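Local coordinates for protein-disulfide isomerase (Novosphingobium aromaticivorans, PDB 3GMF) that probably catalyses thiol-disulfide exchange, acting as a disulfide isomerase of the thioredoxin superfamily, at residues N72-S77 against R133-S138; G95-S100 against Q106-G111; Y164-T169 against G176-G181. All coordinates share one frame; numbering follows the deposited sequence.

Interaction 1. Residues N72-S77 against R133-S138; sequences NCVPPS and RGMDRS
The torsions of M135 and C73 bring the M135 methyl to C73 and V74. The M135 chain runs out nearly straight, with CG anti to the backbone N (chi1 -174°), and then turns at its last torsion (chi3 -77°) to lay CE against the other segment. In the conformer described, C73 carries SG between its own N and carbonyl carbon (chi1 80°), on the side facing that methyl. The meeting place belongs to the helical region that follows strand 51-57 in this thioredoxin-like fold, an insertion as in DsbA-type proteins. Segment 72-77 spans the turn from helix 62-73 to helix 76-88. Segment 133-138 runs from the end of helix 126-131 into helix 137-144, so the contact joins two helix-to-helix turns.

The methyl sits between two apolar partners. CE of M135 lies 3.8 Å from CG1 of V74, and the two side chains cross obliquely. C73 SG is also 3.8 Å from M135 CE, although this cysteine was modelled in two conformers and its share is therefore less certain. That sulfur forms the disulfide with C143, and M135 itself packs on C143 and L140. The thioether thus lies beside a disulfide that joins C73 to helix 137-144, the helix that 133-138 leads into. V74 also leans on L82 of helix 76-88.

The backbone around M135 is shaped by helix ends. D136 is the N-cap of helix 137-144, its carboxylate capping a backbone N in the first turn, and D136 OD1 also accepts from T139 OG1. G134, with positive phi, is the C-prime residue of a Schellman motif closing the preceding helix, in which M135 N bonds to M130 O and G134 N to A131 O.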
loop_
_atom_site.group_PDB
_atom_site.type_symbol
_atom_site.label_atom_id
_atom_site.label_comp_id
_atom_site.label_asym_id
_atom_site.label_seq_id
_atom_site.Cartn_x
_atom_site.Cartn_y
_atom_site.Cartn_z
ATOM N N ASN A 72 1.012 3.164 -7.999
ATOM C CA ASN A 72 1.377 4.578 -8.101
ATOM C C ASN A 72 1.529 5.121 -9.525
ATOM O O ASN A 72 1.703 6.335 -9.683
ATOM C CB ASN A 72 2.621 4.902 -7.268
ATOM C CG ASN A 72 2.330 4.917 -5.773
ATOM O OD1 ASN A 72 2.088 5.978 -5.190
ATOM N ND2 ASN A 72 2.343 3.734 -5.150
ATOM N N CYS A 73 1.408 4.256 -10.514
ATOM C CA CYS A 73 1.598 4.701 -11.924
ATOM C C CYS A 73 0.267 5.030 -12.548
ATOM O O CYS A 73 0.265 5.708 -13.538
ATOM C CB CYS A 73 2.406 3.705 -12.784
ATOM S SG CYS A 73 1.534 2.239 -13.442
ATOM N N VAL A 74 -0.838 4.611 -11.967
ATOM C CA VAL A 74 -2.182 4.937 -12.456
ATOM C C VAL A 74 -2.625 6.332 -11.985
ATOM O O VAL A 74 -2.095 6.844 -10.998
ATOM C CB VAL A 74 -3.238 3.850 -12.062
ATOM C CG1 VAL A 74 -2.952 2.522 -12.749
ATOM C CG2 VAL A 74 -3.353 3.683 -10.545
ATOM N N PRO A 75 -3.576 6.972 -12.707
ATOM C CA PRO A 75 -4.161 8.230 -12.226
ATOM C C PRO A 75 -4.760 8.106 -10.816
ATOM O O PRO A 75 -5.259 7.034 -10.466
ATOM C CB PRO A 75 -5.273 8.521 -13.253
ATOM C CG PRO A 75 -5.486 7.235 -13.988
ATOM C CD PRO A 75 -4.142 6.585 -14.014
ATOM N N PRO A 76 -4.685 9.185 -10.002
ATOM C CA PRO A 76 -5.257 9.245 -8.645
ATOM C C PRO A 76 -6.650 8.624 -8.499
ATOM O O PRO A 76 -6.897 7.898 -7.535
ATOM C CB PRO A 76 -5.304 10.746 -8.353
ATOM C CG PRO A 76 -4.157 11.297 -9.118
ATOM C CD PRO A 76 -3.987 10.440 -10.348
ATOM N N SER A 77 -7.527 8.862 -9.475
ATOM C CA SER A 77 -8.899 8.344 -9.447
ATOM C C SER A 77 -9.025 6.819 -9.659
ATOM O O SER A 77 -10.133 6.275 -9.604
ATOM C CB SER A 77 -9.758 9.095 -10.473
ATOM O OG SER A 77 -9.191 8.983 -11.765
ATOM N N ARG A 133 -7.210 -6.492 -15.604
ATOM C CA ARG A 133 -7.694 -5.201 -15.120
ATOM C C ARG A 133 -7.384 -4.063 -16.100
ATOM O O ARG A 133 -7.316 -2.890 -15.711
ATOM C CB ARG A 133 -7.106 -4.904 -13.741
ATOM C CG ARG A 133 -7.716 -5.752 -12.655
ATOM C CD ARG A 133 -6.895 -5.747 -11.380
ATOM N NE ARG A 133 -7.607 -6.474 -10.337
ATOM C CZ ARG A 133 -7.565 -7.794 -10.172
ATOM N NH1 ARG A 133 -6.817 -8.562 -10.968
ATOM N NH2 ARG A 133 -8.270 -8.350 -9.197
ATOM N N GLY A 134 -7.180 -4.421 -17.365
ATOM C CA GLY A 134 -7.093 -3.437 -18.438
ATOM C C GLY A 134 -5.713 -2.924 -18.807
ATOM O O GLY A 134 -5.559 -2.290 -19.852
ATOM N N MET A 135 -4.716 -3.189 -17.959
ATOM C CA MET A 135 -3.344 -2.741 -18.206
ATOM C C MET A 135 -2.576 -3.777 -19.029
ATOM O O MET A 135 -2.317 -4.882 -18.555
ATOM C CB MET A 135 -2.616 -2.458 -16.876
ATOM C CG MET A 135 -1.218 -1.850 -17.027
ATOM S SD MET A 135 -0.336 -1.478 -15.481
ATOM C CE MET A 135 -1.147 0.031 -14.947
ATOM N N ASP A 136 -2.198 -3.411 -20.254
ATOM C CA ASP A 136 -1.462 -4.326 -21.133
ATOM C C ASP A 136 0.010 -4.431 -20.732
ATOM O O ASP A 136 0.450 -3.745 -19.803
ATOM C CB ASP A 136 -1.623 -3.943 -22.620
ATOM C CG ASP A 136 -1.235 -2.497 -22.919
ATOM O OD1 ASP A 136 -0.175 -2.027 -22.453
ATOM O OD2 ASP A 136 -1.996 -1.822 -23.651
ATOM N N ARG A 137 0.756 -5.285 -21.430
ATOM C CA ARG A 137 2.174 -5.494 -21.153
ATOM C C ARG A 137 3.034 -4.229 -21.335
ATOM O O ARG A 137 3.901 -3.961 -20.506
ATOM C CB ARG A 137 2.729 -6.657 -21.985
ATOM C CG ARG A 137 4.145 -7.087 -21.593
ATOM C CD ARG A 137 4.554 -8.374 -22.285
ATOM N NE ARG A 137 4.083 -9.566 -21.577
ATOM C CZ ARG A 137 4.775 -10.205 -20.634
ATOM N NH1 ARG A 137 5.977 -9.770 -20.266
ATOM N NH2 ARG A 137 4.260 -11.280 -20.051
ATOM N N SER A 138 2.779 -3.457 -22.392
ATOM C CA SER A 138 3.553 -2.246 -22.683
ATOM C C SER A 138 3.375 -1.163 -21.616
ATOM O O SER A 138 4.339 -0.494 -21.238
ATOM C CB SER A 138 3.209 -1.694 -24.075
ATOM O OG SER A 138 1.839 -1.336 -24.171
#

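Interaction 2. Residues G95-S100 against Q106-G111; sequences GPLANS and QRWFNG
W108 is the residue of 106-111 that reaches P96, L97 and S100, and the turn that delivers it starts at Q106. From Q106 to F109 the chain makes a type I beta turn, whose closing bond from F109 N to Q106 O is weak. R107 comes next, and its NH2 forms a salt bridge with D123 of helix 113-123. W108 follows, its CG beside the backbone N (chi1 -49°), with the far end of the indole directed at the helix 95-99. The benzo edge does the touching: CH2 points at P96 O, 3.5 Å away in the ring plane, and CZ2 lies 3.4 Å from S100 OG, also near that plane. The electropositive C-H rim therefore faces two oxygens that are hydrogen-bonded to each other, S100 OG donating to P96 O at 2.6 Å. That carbonyl also accepts from S100 N at the helix end, the two donors arriving from opposite faces of its plane. In the helical insertion, which resembles that of DsbA-type thioredoxin folds, the tryptophan thus ties short helix 95-99 to helix 113-123, because its NE1 donates to D123. L97 CD1 adds a looser apolar contact, 4.4 Å from W108 CZ3. F109 turns one ring face to W108 CB, which stands 3.9 Å above the plane and offset toward the rim. N110 doubles back on the turn: its ND2 reaches Q106 O at 2.9 Å with an N-H...O angle of 155°, on a lone pair in the carbonyl plane. G111, at positive phi, leads out toward helix 113-123, where its O accepts from R116 NH1.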
loop_
_atom_site.group_PDB
_atom_site.type_symbol
_atom_site.label_atom_id
_atom_site.label_comp_id
_atom_site.label_asym_id
_atom_site.label_seq_id
_atom_site.Cartn_x
_atom_site.Cartn_y
_atom_site.Cartn_z
ATOM N N GLY A 95 1.276 -16.140 -3.329
ATOM C CA GLY A 95 1.752 -17.518 -3.159
ATOM C C GLY A 95 3.238 -17.746 -3.407
ATOM O O GLY A 95 3.873 -18.476 -2.634
ATOM N N PRO A 96 3.810 -17.144 -4.481
ATOM C CA PRO A 96 5.253 -17.342 -4.705
ATOM C C PRO A 96 6.174 -16.869 -3.583
ATOM O O PRO A 96 7.317 -17.306 -3.536
ATOM C CB PRO A 96 5.531 -16.546 -5.974
ATOM C CG PRO A 96 4.209 -16.551 -6.707
ATOM C CD PRO A 96 3.203 -16.408 -5.611
ATOM N N LEU A 97 5.705 -15.981 -2.706
ATOM C CA LEU A 97 6.531 -15.619 -1.549
ATOM C C LEU A 97 6.851 -16.852 -0.705
ATOM O O LEU A 97 8.001 -17.040 -0.295
ATOM C CB LEU A 97 5.835 -14.547 -0.689
ATOM C CG LEU A 97 6.534 -14.224 0.639
ATOM C CD1 LEU A 97 7.937 -13.679 0.416
ATOM C CD2 LEU A 97 5.686 -13.256 1.467
ATOM N N ALA A 98 5.847 -17.695 -0.452
ATOM C CA ALA A 98 6.064 -18.934 0.302
ATOM C C ALA A 98 6.685 -20.061 -0.525
ATOM O O ALA A 98 7.560 -20.776 -0.041
ATOM C CB ALA A 98 4.777 -19.412 0.895
ATOM N N ASN A 99 6.212 -20.210 -1.759
ATOM C CA ASN A 99 6.453 -21.393 -2.557
ATOM C C ASN A 99 7.722 -21.352 -3.400
ATOM O O ASN A 99 8.170 -22.394 -3.884
ATOM C CB ASN A 99 5.229 -21.674 -3.456
ATOM C CG ASN A 99 4.006 -22.153 -2.661
ATOM O OD1 ASN A 99 4.129 -22.687 -1.552
ATOM N ND2 ASN A 99 2.816 -21.954 -3.230
ATOM N N SER A 100 8.303 -20.167 -3.614
ATOM C CA SER A 100 9.459 -20.099 -4.502
ATOM C C SER A 100 10.680 -20.798 -3.897
ATOM O O SER A 100 10.758 -20.992 -2.691
ATOM C CB SER A 100 9.814 -18.660 -4.877
ATOM O OG SER A 100 8.753 -18.077 -5.614
ATOM N N GLN A 106 16.829 -15.632 -5.245
ATOM C CA GLN A 106 18.097 -14.947 -5.531
ATOM C C GLN A 106 17.902 -13.766 -6.483
ATOM O O GLN A 106 18.543 -12.705 -6.354
ATOM C CB GLN A 106 19.115 -15.933 -6.130
ATOM C CG GLN A 106 19.663 -16.983 -5.148
ATOM C CD GLN A 106 20.561 -16.413 -4.035
ATOM O OE1 GLN A 106 21.026 -15.263 -4.096
ATOM N NE2 GLN A 106 20.816 -17.234 -3.014
ATOM N N ARG A 107 17.020 -13.956 -7.447
ATOM C CA ARG A 107 16.760 -12.925 -8.459
ATOM C C ARG A 107 15.989 -11.714 -7.919
ATOM O O ARG A 107 16.012 -10.649 -8.535
ATOM C CB ARG A 107 16.007 -13.540 -9.634
ATOM C CG ARG A 107 16.802 -14.601 -10.400
ATOM C CD ARG A 107 15.932 -15.774 -10.864
ATOM N NE ARG A 107 14.796 -15.420 -11.719
ATOM C CZ ARG A 107 13.528 -15.347 -11.309
ATOM N NH1 ARG A 107 12.570 -15.024 -12.183
ATOM N NH2 ARG A 107 13.213 -15.569 -10.025
ATOM N N TRP A 108 15.307 -11.857 -6.777
ATOM C CA TRP A 108 14.563 -10.721 -6.234
ATOM C C TRP A 108 15.470 -9.727 -5.529
ATOM O O TRP A 108 15.067 -8.590 -5.280
ATOM C CB TRP A 108 13.474 -11.168 -5.246
ATOM C CG TRP A 108 12.562 -12.287 -5.734
ATOM C CD1 TRP A 108 12.294 -12.659 -7.025
ATOM C CD2 TRP A 108 11.765 -13.120 -4.895
ATOM N NE1 TRP A 108 11.390 -13.701 -7.044
ATOM C CE2 TRP A 108 11.046 -14.010 -5.747
ATOM C CE3 TRP A 108 11.600 -13.217 -3.505
ATOM C CZ2 TRP A 108 10.167 -14.968 -5.249
ATOM C CZ3 TRP A 108 10.727 -14.174 -3.002
ATOM C CH2 TRP A 108 10.028 -15.054 -3.883
ATOM N N PHE A 109 16.677 -10.170 -5.168
ATOM C CA PHE A 109 17.480 -9.425 -4.170
ATOM C C PHE A 109 18.856 -9.065 -4.662
ATOM O O PHE A 109 19.701 -8.629 -3.872
ATOM C CB PHE A 109 17.628 -10.205 -2.845
ATOM C CG PHE A 109 16.339 -10.416 -2.121
ATOM C CD1 PHE A 109 15.676 -9.364 -1.513
ATOM C CD2 PHE A 109 15.778 -11.680 -2.065
ATOM C CE1 PHE A 109 14.465 -9.564 -0.854
ATOM C CE2 PHE A 109 14.579 -11.884 -1.433
ATOM C CZ PHE A 109 13.918 -10.834 -0.815
ATOM N N ASN A 110 19.060 -9.248 -5.960
ATOM C CA ASN A 110 20.355 -9.122 -6.619
ATOM C C ASN A 110 20.176 -8.569 -8.020
ATOM O O ASN A 110 19.121 -8.744 -8.631
ATOM C CB ASN A 110 21.049 -10.483 -6.702
ATOM C CG ASN A 110 21.540 -10.952 -5.362
ATOM O OD1 ASN A 110 22.408 -10.312 -4.755
ATOM N ND2 ASN A 110 20.965 -12.051 -4.863
ATOM N N GLY A 111 21.210 -7.911 -8.536
ATOM C CA GLY A 111 21.100 -7.269 -9.842
ATOM C C GLY A 111 20.529 -5.865 -9.713
ATOM O O GLY A 111 20.346 -5.348 -8.608
#

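Interaction 3. Residues Y164-T169 against G176-G181; sequences YNVSGT and GILLAG
Y164 presents two flat groups to L178, a peptide carbonyl and a phenol ring, and they are used differently. The carbonyl is met at its oxygen: L178 CD2 lies 3.2 Å from Y164 O, with a C=O...CD2 angle of about 162°, so the bond points almost straight at the methyl. The ring turns one face to the side on which G176 and L178 lie, but both sit beyond its rim, and no stack forms. The closest approach of the tyrosine side chain to the leucine is through its stem, Y164 CB to L178 CD1 at 4.8 Å. Elsewhere the tyrosine side chain touches M173, F22 and E159.

L178 reaches across because its CG stands anti to the backbone N (chi1 -175°), which carries the branched end off the strand toward the loop. One methyl goes to the carbonyl; the other, CD1, faces V166 CG2 at 4.3 Å. V166 in turn packs on F22, F58 and A160.

The two segments flank strand 171-174 in sequence. Helix 147-164 stops as N165 takes a positive phi, and the chain then descends through V166 to T169, which touches C27, a cysteine of a presumed thioredoxin-type CxxC pair. The strand 171-174 then pairs antiparallel with edge strand 177-178. The contact therefore sets the end of a helix against an edge strand, 177-178, of the central sheet in the thioredoxin fold.

No hydrogen bond crosses between the segments. A carbonyl facing a methyl and two branched aliphatic chains give a junction that rests on van der Waals contact, tight where L178 CD2 meets Y164 O and looser between L178 and V166.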
loop_
_atom_site.group_PDB
_atom_site.type_symbol
_atom_site.label_atom_id
_atom_site.label_comp_id
_atom_site.label_asym_id
_atom_site.label_seq_id
_atom_site.Cartn_x
_atom_site.Cartn_y
_atom_site.Cartn_z
ATOM N N TYR A 164 8.922 8.833 12.191
ATOM C CA TYR A 164 7.841 8.258 12.987
ATOM C C TYR A 164 8.135 6.920 13.625
ATOM O O TYR A 164 7.290 6.391 14.352
ATOM C CB TYR A 164 6.551 8.229 12.160
ATOM C CG TYR A 164 6.157 9.605 11.695
ATOM C CD1 TYR A 164 5.914 10.626 12.624
ATOM C CD2 TYR A 164 6.056 9.909 10.341
ATOM C CE1 TYR A 164 5.563 11.898 12.212
ATOM C CE2 TYR A 164 5.705 11.183 9.917
ATOM C CZ TYR A 164 5.456 12.176 10.861
ATOM O OH TYR A 164 5.107 13.448 10.465
ATOM N N ASN A 165 9.330 6.399 13.367
ATOM C CA ASN A 165 9.757 5.126 13.924
ATOM C C ASN A 165 8.846 3.994 13.481
ATOM O O ASN A 165 8.693 2.998 14.189
ATOM C CB ASN A 165 9.804 5.198 15.452
ATOM C CG ASN A 165 10.589 6.393 15.956
ATOM O OD1 ASN A 165 11.722 6.628 15.536
ATOM N ND2 ASN A 165 9.988 7.157 16.860
ATOM N N VAL A 166 8.238 4.146 12.309
ATOM C CA VAL A 166 7.321 3.110 11.814
ATOM C C VAL A 166 8.121 1.833 11.602
ATOM O O VAL A 166 9.175 1.816 10.945
ATOM C CB VAL A 166 6.538 3.532 10.512
ATOM C CG1 VAL A 166 5.611 2.395 10.045
ATOM C CG2 VAL A 166 5.717 4.775 10.756
ATOM N N SER A 167 7.626 0.768 12.205
ATOM C CA SER A 167 8.276 -0.513 12.138
ATOM C C SER A 167 7.328 -1.622 11.648
ATOM O O SER A 167 7.494 -2.165 10.551
ATOM C CB SER A 167 8.815 -0.835 13.536
ATOM O OG SER A 167 9.466 -2.070 13.539
ATOM N N GLY A 168 6.344 -1.969 12.471
ATOM C CA GLY A 168 5.326 -2.946 12.086
ATOM C C GLY A 168 4.266 -2.317 11.187
ATOM O O GLY A 168 4.089 -1.105 11.169
ATOM N N THR A 169 3.579 -3.158 10.420
ATOM C CA THR A 169 2.470 -2.725 9.556
ATOM C C THR A 169 1.205 -3.570 9.812
ATOM O O THR A 169 1.321 -4.727 10.225
ATOM C CB THR A 169 2.859 -2.811 8.078
ATOM O OG1 THR A 169 3.449 -4.093 7.833
ATOM C CG2 THR A 169 3.855 -1.675 7.717
ATOM N N GLY A 176 -1.573 13.669 13.579
ATOM C CA GLY A 176 -0.148 13.755 13.905
ATOM C C GLY A 176 0.444 12.874 15.006
ATOM O O GLY A 176 1.650 12.908 15.236
ATOM N N ILE A 177 -0.400 12.107 15.700
ATOM C CA ILE A 177 0.062 11.231 16.774
ATOM C C ILE A 177 0.105 9.798 16.260
ATOM O O ILE A 177 -0.913 9.275 15.805
ATOM C CB ILE A 177 -0.841 11.339 18.049
ATOM C CG1 ILE A 177 -0.645 12.696 18.750
ATOM C CG2 ILE A 177 -0.598 10.171 19.029
ATOM C CD1 ILE A 177 0.790 12.993 19.218
ATOM N N LEU A 178 1.294 9.180 16.326
ATOM C CA LEU A 178 1.448 7.767 15.941
ATOM C C LEU A 178 0.813 6.919 17.029
ATOM O O LEU A 178 1.094 7.103 18.215
ATOM C CB LEU A 178 2.915 7.343 15.727
ATOM C CG LEU A 178 3.099 5.908 15.202
ATOM C CD1 LEU A 178 2.777 5.749 13.721
ATOM C CD2 LEU A 178 4.488 5.329 15.536
ATOM N N LEU A 179 -0.076 6.018 16.623
ATOM C CA LEU A 179 -0.848 5.277 17.595
ATOM C C LEU A 179 -0.089 4.050 18.084
ATOM O O LEU A 179 0.053 3.063 17.348
ATOM C CB LEU A 179 -2.207 4.894 16.998
ATOM C CG LEU A 179 -3.039 6.065 16.466
ATOM C CD1 LEU A 179 -4.400 5.525 15.936
ATOM C CD2 LEU A 179 -3.286 7.163 17.547
ATOM N N ALA A 180 0.401 4.128 19.326
ATOM C CA ALA A 180 0.987 2.969 20.018
ATOM C C ALA A 180 0.026 1.776 20.085
ATOM O O ALA A 180 -1.185 1.959 20.241
ATOM C CB ALA A 180 1.430 3.356 21.436
ATOM N N GLY A 181 0.573 0.566 19.937
ATOM C CA GLY A 181 -0.175 -0.686 20.095
ATOM C C GLY A 181 -1.367 -0.897 19.171
ATOM O O GLY A 181 -2.223 -1.738 19.434
#

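How the interactions relate
All three contacts lie away from the centre of the chain and are partly buried, but they serve different parts of the fold. Interactions 1 and 2 both belong to the helical insertion, and residues 95-111 fall within the chain that interaction 1 closes; interaction 3 sits at the sheet edge, on the opposite side of the chain's centre from interaction 1. Their chemistry differs accordingly. Interaction 1 is sulfur and methyl packing beside a disulfide, interaction 2 sets an aromatic edge against oxygens, and interaction 3 sets leucine methyls against a peptide carbonyl and a valine. No hydrogen bond crosses any of them. Interactions 2 and 3 do not touch, with nearest atoms about 11 Å apart.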